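Local coordinates for 2-aminomuconate 6-semialdehyde dehydrogenase (Burkholderia cenocepacia, PDB 4U3W), which probably catalyses the NAD-dependent oxidation of 2-aminomuconate 6-semialdehyde to 2-aminomuconate, at residues E268-L273 / G483-R488; V183-A188 / D492-L497; V280-A285 / L445-R450; D288-G293 / S439-Q444. One frame throughout, in Å; residues are numbered along the deposited sequence. Where two conformers were deposited one is given.

Overall arrangement
The four contacts form two pairs in one aldehyde dehydrogenase fold. Contacts 1 and 2, centres 10 Å apart, share helix 487-493 and reach the same eight-stranded sheet; Glu485 OE1 and Tyr494 OH, 2.7 Å apart, link them. Contacts 3 and 4, centres 9 Å apart, sit on the seven-stranded sheet, where strands 277-281 and 437-441 are neighbours, and Asp284 joins them through Thr442 and Thr443. Between the pairs the centres lie 29 to 38 Å apart. Along the chain, contact 2 spans contact 1, which spans contact 3, which spans contact 4. Later segments thus return to pack on earlier ones in both sheet regions, and each pair also reaches a neighbouring subunit.

Contact 1: E268-L273 / G483-R488; sequences EVSFEL and GREGGR
Ser270, in the middle of strand 268-272, faces the loop that leaves strand 481-482, and the two backbones come closest at Ser270 and Gly483, whose CA atoms are 5.6 Å apart. Beyond Gly483 the loop swings away from the strand, and the side chain of Glu485 reaches back across the gap. CG of Glu485 stands anti to its own carbonyl carbon (chi1 -60°) and the rest of the chain is extended, which delivers the carboxylate to the serine. There Ser270 OG donates a 2.7 Å hydrogen bond to Glu485 OE2, on the anti lone pair, turned away from OE1. OE1 pairs with Tyr494, while OE2 has a second partner in Thr247. This buried carboxylate joins an inner strand of the aldehyde dehydrogenase fold's mixed sheet to the loop leading into helix 487-493. Glu272 runs at about a right angle to Glu485, with OE2 4.1 Å from Glu485 CG and 4.3 Å from Glu485 OE2; its own polar end is engaged by Thr249 and Trp181. A water bridges the two segments, donating to Ser270 OG (2.9 Å) and Arg484 O (3.0 Å). Arg484 forms a salt bridge with Glu496 of the second subunit. In the sheet, strand 268-272 lies between strand 245-249, parallel to it, and strand 481-482, antiparallel, while Phe493 of helix 487-493 packs on Ser270 and Glu268.

Contact 2: V183-A188 / D492-L497; sequences VAPALA and DFYSEL. With MG (magnesium ion), chain E.
Tyr494 lays one face of its ring on the last turns of helix 175-188, at Pro185 and Ala186, in the α/β core of the aldehyde dehydrogenase fold. The residue is the first to leave helical geometry after helix 487-493, just before strand 495-503 begins. Its CG is anti to the carbonyl carbon (chi1 -67°), which sends the ring toward the helix. Ala186 N sits 4.0 Å above the ring plane, over its centre, with Pro185 C nearer the rim. On this same face the two residues divide the ring: Pro185 CG touches Tyr494 CE2 at 3.7 Å, and Ala186 CB lies 3.9 Å from Tyr494 CD1, across the ring from CE2. Phe493 covers the opposite face, its CD2 3.6 Å above the centre of the tyrosine ring, while Tyr494 CD2 lies in the plane of the phenylalanine at its edge. Thus the ring is clamped between a helix and its own neighbour, and its hydroxyl is held at the far end by Glu485. Asn191 ties the two backbones together by bonding the carbonyls of Tyr494 and Ala186. The backbone on either side of Tyr494 in sequence binds a magnesium ion, through Asp492 O at 2.3 Å and Ser495 O at 2.0 Å. Two waters also coordinate the metal, and one of them donates a 2.7 Å hydrogen bond to Phe493 O.

Contact 3: V280-A285 / L445-R450; sequences VVFADA and LARGHR
Asp284 OD2 accepts two hydrogen bonds from one arginine: Arg447 NE and Arg447 NH1 both reach it at 3.1 Å, forming a side-on salt bridge. The oxygen lies at the edge of the guanidinium, near its plane, but both nitrogens meet it from the same face of a carboxylate turned 32° away. The other oxygen, OD1, is held by Thr442, which fixes how the carboxylate is turned. Phe282 supplies the second surface. Its ring and the guanidinium are stacked almost parallel, 7° apart, with centres at 4.0 Å. The arginine chain bends at chi3 (-70°), bringing CD over the middle of the ring, 3.5 Å from the centroid, so the cation-pi contact of CZ is off-centre. Phe282 and Asp284 belong to the type I turn that follows strand 277-281, and Arg447 to helix 445-452, which follows the adjacent strand 437-441. Phe419 meets the Phe282 ring edge to face. With NH2 in a salt bridge to Glu422, the guanidinium is shared between two acids and an aromatic face, an arrangement that should restrain its rotation; the paired positive charge probably also helps keep Asp284 ionised.

Contact 4: D288-G293 / S439-Q444; sequences DAAVAG and SIWTTQ
Trp441 lies against the side of helix 287-299 through three kinds of contact, and Ala290 makes the first. This is a CH-pi interaction: Ala290 CA stands over the face of the six-membered ring, 3.9 Å from its centroid and 21° off the normal. Apolar contacts flank it. Ala290 CB is 3.9 Å from Trp441 CG, toward the base of the indole, and at the far rim Ala289 CB comes to 4.2 Å from Trp441 CZ3. Gly293, one turn further along, brings its bare CA to 3.7 Å from Trp441 CZ2, so the helix backbone itself touches the ring. The indole is directed at the helix with CG anti to its carbonyl carbon (chi1 -65°). This is α/β layer packing: helix 287-299 is the connection of a beta-alpha-beta crossover between the parallel neighbours 277-281 and 309-315, and its segment 288-293 runs nearly antiparallel to strand 439-441 (157°), the axes approaching to 9.7 Å. Val281 of the adjacent strand 277-281 touches both Ala290 and Trp441. The third kind involves backbone oxygen: Ala289 O, which accepts the helical bond from Gly293 N, also lies 3.7 Å from Trp441 CZ3. After the strand, Gln444 N bonds back to Thr442 OG1 at 3.1 Å in an ST turn, and Gln444 itself occupies the N-cap position of helix 445-452.

Contact 1: E268-L273 / G483-R488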
# COMPACT_ATOMS: atom_id res chain seq x y z
N GLU A 268 -14.34 -21.36 1.38
CA GLU A 268 -14.14 -20.19 0.53
C GLU A 268 -14.54 -20.48 -0.91
O GLU A 268 -14.47 -21.63 -1.38
CB GLU A 268 -12.69 -19.72 0.59
CG GLU A 268 -12.47 -18.65 1.63
CD GLU A 268 -13.00 -17.32 1.11
OE1 GLU A 268 -13.81 -17.35 0.14
OE2 GLU A 268 -12.60 -16.26 1.63
N VAL A 269 -15.00 -19.44 -1.58
CA VAL A 269 -15.39 -19.53 -2.98
C VAL A 269 -14.90 -18.31 -3.75
O VAL A 269 -14.96 -17.18 -3.24
CB VAL A 269 -16.93 -19.64 -3.16
CG1 VAL A 269 -17.45 -21.07 -2.86
CG2 VAL A 269 -17.64 -18.63 -2.28
N SER A 270 -14.44 -18.55 -4.96
CA SER A 270 -14.14 -17.49 -5.92
C SER A 270 -14.78 -17.83 -7.26
O SER A 270 -14.45 -18.86 -7.88
CB SER A 270 -12.62 -17.28 -6.06
OG SER A 270 -12.31 -16.15 -6.93
N PHE A 271 -15.68 -16.97 -7.74
CA PHE A 271 -16.46 -17.27 -8.96
C PHE A 271 -16.28 -16.25 -10.07
O PHE A 271 -16.37 -15.06 -9.82
CB PHE A 271 -17.97 -17.34 -8.65
CG PHE A 271 -18.36 -18.44 -7.74
CD1 PHE A 271 -17.63 -19.63 -7.67
CD2 PHE A 271 -19.47 -18.29 -6.93
CE1 PHE A 271 -18.05 -20.66 -6.81
CE2 PHE A 271 -19.89 -19.31 -6.06
CZ PHE A 271 -19.17 -20.50 -6.00
N GLU A 272 -16.06 -16.71 -11.29
CA GLU A 272 -16.11 -15.84 -12.46
C GLU A 272 -17.18 -16.44 -13.38
O GLU A 272 -16.98 -17.55 -13.93
CB GLU A 272 -14.75 -15.79 -13.15
CG GLU A 272 -13.66 -15.15 -12.27
CD GLU A 272 -12.22 -15.56 -12.65
OE1 GLU A 272 -12.03 -16.40 -13.58
OE2 GLU A 272 -11.26 -15.01 -12.04
N LEU A 273 -18.33 -15.77 -13.51
CA LEU A 273 -19.52 -16.47 -14.01
C LEU A 273 -19.98 -15.86 -15.36
O LEU A 273 -19.13 -15.40 -16.15
CB LEU A 273 -20.63 -16.45 -12.96
CG LEU A 273 -20.25 -17.07 -11.58
CD1 LEU A 273 -21.37 -16.95 -10.57
CD2 LEU A 273 -19.81 -18.53 -11.71
N GLY A 483 -16.11 -12.20 -5.47
CA GLY A 483 -14.69 -11.96 -5.25
C GLY A 483 -13.95 -11.37 -6.45
O GLY A 483 -14.52 -11.18 -7.53
N ARG A 484 -12.67 -11.09 -6.23
CA ARG A 484 -11.76 -10.62 -7.26
C ARG A 484 -10.51 -11.49 -7.22
O ARG A 484 -10.09 -11.95 -6.15
CB ARG A 484 -11.40 -9.12 -7.03
CG ARG A 484 -12.59 -8.13 -7.26
CD ARG A 484 -13.03 -8.09 -8.75
NE ARG A 484 -14.09 -7.10 -9.01
CZ ARG A 484 -15.39 -7.33 -8.83
NH1 ARG A 484 -15.83 -8.53 -8.39
NH2 ARG A 484 -16.28 -6.37 -9.10
N GLU A 485 -9.91 -11.70 -8.39
CA GLU A 485 -8.59 -12.31 -8.47
C GLU A 485 -7.70 -11.35 -9.26
O GLU A 485 -8.21 -10.44 -9.93
CB GLU A 485 -8.65 -13.70 -9.12
CG GLU A 485 -9.56 -14.67 -8.31
CD GLU A 485 -9.28 -16.15 -8.57
OE1 GLU A 485 -8.17 -16.49 -9.01
OE2 GLU A 485 -10.22 -16.98 -8.36
N GLY A 486 -6.39 -11.57 -9.21
CA GLY A 486 -5.41 -10.64 -9.78
C GLY A 486 -4.64 -9.91 -8.69
O GLY A 486 -5.21 -9.47 -7.70
N GLY A 487 -3.31 -9.82 -8.84
CA GLY A 487 -2.52 -9.09 -7.86
C GLY A 487 -2.76 -9.51 -6.42
O GLY A 487 -2.94 -10.72 -6.14
N ARG A 488 -2.81 -8.53 -5.51
CA ARG A 488 -3.04 -8.79 -4.08
C ARG A 488 -4.38 -9.54 -3.80
O ARG A 488 -4.51 -10.19 -2.76
CB ARG A 488 -3.06 -7.50 -3.25
CG ARG A 488 -4.31 -6.59 -3.58
CD ARG A 488 -4.43 -5.34 -2.68
NE ARG A 488 -5.52 -4.45 -3.11
CZ ARG A 488 -6.71 -4.36 -2.52
NH1 ARG A 488 -6.98 -5.08 -1.45
NH2 ARG A 488 -7.65 -3.53 -2.99
O HOH W 1 -11.62 -14.21 -4.87
O HOH W 2 -12.84 -17.49 -9.98
O HOH W 3 -15.84 -12.39 -9.73

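Contact 2: V183-A188 / D492-L497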
# COMPACT_ATOMS: atom_id res chain seq x y z
N VAL A 183 -4.45 -22.34 -11.21
CA VAL A 183 -3.42 -23.22 -10.66
C VAL A 183 -2.19 -22.40 -10.19
O VAL A 183 -1.63 -22.63 -9.10
CB VAL A 183 -2.97 -24.28 -11.71
CG1 VAL A 183 -1.80 -25.18 -11.19
CG2 VAL A 183 -4.15 -25.17 -12.11
N ALA A 184 -1.79 -21.39 -10.97
CA ALA A 184 -0.55 -20.67 -10.61
C ALA A 184 -0.64 -19.89 -9.28
O ALA A 184 0.23 -20.06 -8.44
CB ALA A 184 -0.07 -19.75 -11.79
N PRO A 185 -1.67 -19.03 -9.07
CA PRO A 185 -1.74 -18.38 -7.76
C PRO A 185 -1.98 -19.41 -6.64
O PRO A 185 -1.45 -19.23 -5.54
CB PRO A 185 -2.93 -17.38 -7.89
CG PRO A 185 -3.76 -17.94 -9.03
CD PRO A 185 -2.70 -18.49 -9.98
N ALA A 186 -2.75 -20.49 -6.89
CA ALA A 186 -2.96 -21.45 -5.82
C ALA A 186 -1.62 -22.03 -5.34
O ALA A 186 -1.34 -22.13 -4.14
CB ALA A 186 -3.92 -22.61 -6.31
N LEU A 187 -0.78 -22.43 -6.29
CA LEU A 187 0.50 -23.03 -5.92
C LEU A 187 1.44 -21.95 -5.35
O LEU A 187 2.25 -22.23 -4.46
CB LEU A 187 1.15 -23.73 -7.11
CG LEU A 187 0.44 -24.97 -7.67
CD1 LEU A 187 1.17 -25.48 -8.90
CD2 LEU A 187 0.33 -26.11 -6.61
N ALA A 188 1.34 -20.74 -5.90
CA ALA A 188 2.21 -19.64 -5.44
C ALA A 188 2.03 -19.35 -3.94
O ALA A 188 3.00 -18.99 -3.23
CB ALA A 188 1.89 -18.34 -6.28
N ASP A 492 -4.50 -12.67 -1.40
CA ASP A 492 -5.37 -12.75 -0.24
C ASP A 492 -6.36 -13.91 -0.38
O ASP A 492 -6.61 -14.60 0.61
CB ASP A 492 -6.15 -11.45 -0.01
CG ASP A 492 -5.27 -10.33 0.52
OD1 ASP A 492 -4.15 -10.62 1.01
OD2 ASP A 492 -5.73 -9.18 0.44
N PHE A 493 -6.89 -14.15 -1.59
CA PHE A 493 -7.89 -15.21 -1.68
C PHE A 493 -7.30 -16.59 -1.38
O PHE A 493 -7.90 -17.38 -0.66
CB PHE A 493 -8.56 -15.30 -3.04
CG PHE A 493 -9.49 -16.46 -3.11
CD1 PHE A 493 -10.72 -16.39 -2.46
CD2 PHE A 493 -9.15 -17.64 -3.77
CE1 PHE A 493 -11.63 -17.49 -2.48
CE2 PHE A 493 -10.02 -18.75 -3.79
CZ PHE A 493 -11.27 -18.67 -3.15
N TYR A 494 -6.16 -16.89 -1.98
CA TYR A 494 -5.56 -18.20 -1.84
C TYR A 494 -4.77 -18.38 -0.53
O TYR A 494 -4.00 -19.36 -0.42
CB TYR A 494 -4.66 -18.49 -3.05
CG TYR A 494 -5.47 -18.62 -4.34
CD1 TYR A 494 -6.12 -19.82 -4.67
CD2 TYR A 494 -5.60 -17.53 -5.20
CE1 TYR A 494 -6.88 -19.93 -5.84
CE2 TYR A 494 -6.35 -17.62 -6.37
CZ TYR A 494 -6.97 -18.81 -6.70
OH TYR A 494 -7.71 -18.88 -7.85
N SER A 495 -4.93 -17.45 0.42
CA SER A 495 -4.30 -17.51 1.75
C SER A 495 -5.29 -17.29 2.89
O SER A 495 -6.26 -16.54 2.72
CB SER A 495 -3.20 -16.44 1.89
OG SER A 495 -2.12 -16.72 1.05
N GLU A 496 -4.99 -17.85 4.07
CA GLU A 496 -5.68 -17.38 5.27
C GLU A 496 -4.82 -16.24 5.87
O GLU A 496 -3.62 -16.44 6.09
CB GLU A 496 -5.90 -18.49 6.32
CG GLU A 496 -7.22 -19.38 6.11
CD GLU A 496 -8.61 -18.63 6.14
OE1 GLU A 496 -8.72 -17.46 6.50
OE2 GLU A 496 -9.62 -19.24 5.77
N LEU A 497 -5.43 -15.08 6.10
CA LEU A 497 -4.79 -13.96 6.80
C LEU A 497 -4.87 -14.23 8.29
O LEU A 497 -5.95 -14.55 8.79
CB LEU A 497 -5.48 -12.64 6.52
CG LEU A 497 -5.07 -11.92 5.25
CD1 LEU A 497 -5.27 -12.85 4.04
CD2 LEU A 497 -5.83 -10.58 5.11
MG MG E . -7.87 -15.41 2.38
O HOH W 4 -9.56 -16.45 1.28
O HOH W 5 -8.29 -15.33 4.88

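Contact 3: V280-A285 / L445-R450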
# COMPACT_ATOMS: atom_id res chain seq x y z
N VAL A 280 -20.13 -0.01 -26.41
CA VAL A 280 -20.80 1.28 -26.69
C VAL A 280 -19.91 2.06 -27.63
O VAL A 280 -18.73 2.19 -27.37
CB VAL A 280 -21.07 2.10 -25.39
CG1 VAL A 280 -21.80 3.42 -25.70
CG2 VAL A 280 -21.92 1.27 -24.41
N VAL A 281 -20.48 2.50 -28.75
CA VAL A 281 -19.73 3.30 -29.71
C VAL A 281 -20.37 4.69 -29.88
O VAL A 281 -21.45 4.79 -30.42
CB VAL A 281 -19.62 2.60 -31.10
CG1 VAL A 281 -18.71 3.44 -32.02
CG2 VAL A 281 -19.01 1.18 -30.93
N PHE A 282 -19.69 5.73 -29.41
CA PHE A 282 -20.18 7.09 -29.59
C PHE A 282 -19.83 7.59 -31.01
O PHE A 282 -18.84 7.11 -31.59
CB PHE A 282 -19.57 7.99 -28.50
CG PHE A 282 -20.20 7.78 -27.14
CD1 PHE A 282 -21.34 8.49 -26.78
CD2 PHE A 282 -19.66 6.84 -26.25
CE1 PHE A 282 -21.93 8.30 -25.55
CE2 PHE A 282 -20.23 6.65 -25.00
CZ PHE A 282 -21.37 7.37 -24.65
N ALA A 283 -20.59 8.56 -31.54
CA ALA A 283 -20.31 9.11 -32.88
C ALA A 283 -18.91 9.74 -32.95
O ALA A 283 -18.33 9.81 -34.02
CB ALA A 283 -21.41 10.19 -33.31
N ASP A 284 -18.35 10.18 -31.81
CA ASP A 284 -17.03 10.80 -31.82
C ASP A 284 -15.88 9.78 -31.75
O ASP A 284 -14.70 10.15 -31.66
CB ASP A 284 -16.89 11.82 -30.68
CG ASP A 284 -16.96 11.19 -29.25
OD1 ASP A 284 -16.44 10.07 -29.04
OD2 ASP A 284 -17.52 11.83 -28.32
N ALA A 285 -16.22 8.49 -31.77
CA ALA A 285 -15.19 7.45 -31.73
C ALA A 285 -14.37 7.45 -32.99
O ALA A 285 -14.81 7.97 -34.02
CB ALA A 285 -15.83 6.02 -31.50
N LEU A 445 -12.08 13.04 -23.81
CA LEU A 445 -11.47 12.88 -22.48
C LEU A 445 -12.50 12.78 -21.34
O LEU A 445 -12.54 11.78 -20.62
CB LEU A 445 -10.50 14.05 -22.18
CG LEU A 445 -9.83 14.06 -20.80
CD1 LEU A 445 -8.83 12.86 -20.58
CD2 LEU A 445 -9.12 15.42 -20.63
N ALA A 446 -13.34 13.80 -21.20
CA ALA A 446 -14.31 13.82 -20.11
C ALA A 446 -15.31 12.66 -20.22
O ALA A 446 -15.57 11.94 -19.24
CB ALA A 446 -15.03 15.18 -20.09
N ARG A 447 -15.83 12.47 -21.42
CA ARG A 447 -16.79 11.41 -21.65
C ARG A 447 -16.27 10.00 -21.29
O ARG A 447 -17.00 9.20 -20.65
CB ARG A 447 -17.23 11.42 -23.11
CG ARG A 447 -18.38 10.51 -23.26
CD ARG A 447 -18.50 9.90 -24.62
NE ARG A 447 -18.87 10.80 -25.71
CZ ARG A 447 -19.99 11.51 -25.79
NH1 ARG A 447 -20.22 12.22 -26.88
NH2 ARG A 447 -20.85 11.55 -24.79
N GLY A 448 -15.05 9.68 -21.72
CA GLY A 448 -14.46 8.37 -21.48
C GLY A 448 -14.47 8.01 -20.00
O GLY A 448 -14.92 6.91 -19.62
N HIS A 449 -13.99 8.95 -19.18
CA HIS A 449 -13.90 8.73 -17.73
C HIS A 449 -15.27 8.80 -17.03
O HIS A 449 -15.57 7.95 -16.17
CB HIS A 449 -12.90 9.73 -17.09
CG HIS A 449 -11.48 9.50 -17.53
ND1 HIS A 449 -10.75 8.38 -17.18
CD2 HIS A 449 -10.67 10.25 -18.32
CE1 HIS A 449 -9.56 8.43 -17.76
NE2 HIS A 449 -9.48 9.56 -18.45
N ARG A 450 -16.11 9.76 -17.39
CA ARG A 450 -17.38 9.90 -16.66
C ARG A 450 -18.37 8.78 -16.98
O ARG A 450 -19.15 8.36 -16.10
CB ARG A 450 -18.04 11.26 -16.92
CG ARG A 450 -18.77 11.39 -18.23
CD ARG A 450 -19.17 12.87 -18.46
NE ARG A 450 -19.79 13.00 -19.77
CZ ARG A 450 -19.50 13.92 -20.68
NH1 ARG A 450 -18.62 14.88 -20.44
NH2 ARG A 450 -20.15 13.89 -21.85

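Contact 4: D288-G293 / S439-Q444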
# COMPACT_ATOMS: atom_id res chain seq x y z
N ASP A 288 -12.90 3.53 -37.69
CA ASP A 288 -12.28 2.28 -38.15
C ASP A 288 -11.78 1.42 -37.00
O ASP A 288 -11.87 0.17 -37.04
CB ASP A 288 -11.10 2.55 -39.09
CG ASP A 288 -11.54 3.11 -40.44
OD1 ASP A 288 -12.73 3.06 -40.81
OD2 ASP A 288 -10.64 3.63 -41.13
N ALA A 289 -11.25 2.06 -35.96
CA ALA A 289 -10.80 1.31 -34.78
C ALA A 289 -11.95 0.64 -34.02
O ALA A 289 -11.81 -0.51 -33.56
CB ALA A 289 -10.00 2.22 -33.81
N ALA A 290 -13.08 1.34 -33.89
CA ALA A 290 -14.24 0.80 -33.17
C ALA A 290 -14.86 -0.36 -33.95
O ALA A 290 -15.26 -1.34 -33.33
CB ALA A 290 -15.30 1.89 -32.94
N VAL A 291 -14.95 -0.26 -35.28
CA VAL A 291 -15.47 -1.41 -36.06
C VAL A 291 -14.56 -2.62 -35.90
O VAL A 291 -15.04 -3.71 -35.55
CB VAL A 291 -15.63 -1.10 -37.59
CG1 VAL A 291 -16.08 -2.38 -38.36
CG2 VAL A 291 -16.64 -0.00 -37.85
N ALA A 292 -13.24 -2.46 -36.08
CA ALA A 292 -12.33 -3.58 -35.84
C ALA A 292 -12.41 -4.15 -34.40
O ALA A 292 -12.29 -5.37 -34.18
CB ALA A 292 -10.87 -3.17 -36.12
N GLY A 293 -12.58 -3.25 -33.43
CA GLY A 293 -12.61 -3.64 -32.00
C GLY A 293 -13.86 -4.49 -31.70
O GLY A 293 -13.80 -5.47 -30.94
N SER A 439 -17.15 -2.39 -22.94
CA SER A 439 -16.15 -1.54 -23.61
C SER A 439 -16.84 -0.34 -24.25
O SER A 439 -17.96 -0.45 -24.72
CB SER A 439 -15.34 -2.34 -24.66
OG SER A 439 -16.23 -2.79 -25.63
N ILE A 440 -16.16 0.81 -24.20
CA ILE A 440 -16.65 2.11 -24.63
C ILE A 440 -15.66 2.65 -25.63
O ILE A 440 -14.45 2.64 -25.34
CB ILE A 440 -16.68 3.13 -23.42
CG1 ILE A 440 -17.43 2.53 -22.22
CG2 ILE A 440 -17.21 4.51 -23.83
CD1 ILE A 440 -18.84 2.35 -22.45
N TRP A 441 -16.17 3.17 -26.77
CA TRP A 441 -15.36 3.74 -27.82
C TRP A 441 -15.69 5.22 -27.94
O TRP A 441 -16.83 5.58 -28.28
CB TRP A 441 -15.58 3.01 -29.17
CG TRP A 441 -15.11 1.62 -29.07
CD1 TRP A 441 -15.83 0.56 -28.57
CD2 TRP A 441 -13.81 1.11 -29.41
NE1 TRP A 441 -15.05 -0.58 -28.59
CE2 TRP A 441 -13.80 -0.27 -29.07
CE3 TRP A 441 -12.66 1.69 -29.96
CZ2 TRP A 441 -12.66 -1.09 -29.27
CZ3 TRP A 441 -11.55 0.88 -30.16
CH2 TRP A 441 -11.56 -0.49 -29.83
N THR A 442 -14.71 6.07 -27.62
CA THR A 442 -14.85 7.53 -27.72
C THR A 442 -13.46 8.17 -27.79
O THR A 442 -12.52 7.63 -27.21
CB THR A 442 -15.63 8.10 -26.51
OG1 THR A 442 -15.74 9.53 -26.60
CG2 THR A 442 -14.94 7.71 -25.21
N THR A 443 -13.35 9.31 -28.46
CA THR A 443 -12.10 10.06 -28.40
C THR A 443 -12.15 11.19 -27.35
O THR A 443 -11.17 11.94 -27.20
CB THR A 443 -11.77 10.72 -29.76
OG1 THR A 443 -12.88 11.51 -30.14
CG2 THR A 443 -11.53 9.67 -30.84
N GLN A 444 -13.27 11.35 -26.64
CA GLN A 444 -13.40 12.49 -25.73
C GLN A 444 -12.96 12.18 -24.31
O GLN A 444 -13.37 11.16 -23.69
CB GLN A 444 -14.84 13.01 -25.75
CG GLN A 444 -15.20 13.59 -27.10
CD GLN A 444 -14.47 14.88 -27.47
OE1 GLN A 444 -14.65 15.93 -26.82
NE2 GLN A 444 -13.69 14.82 -28.56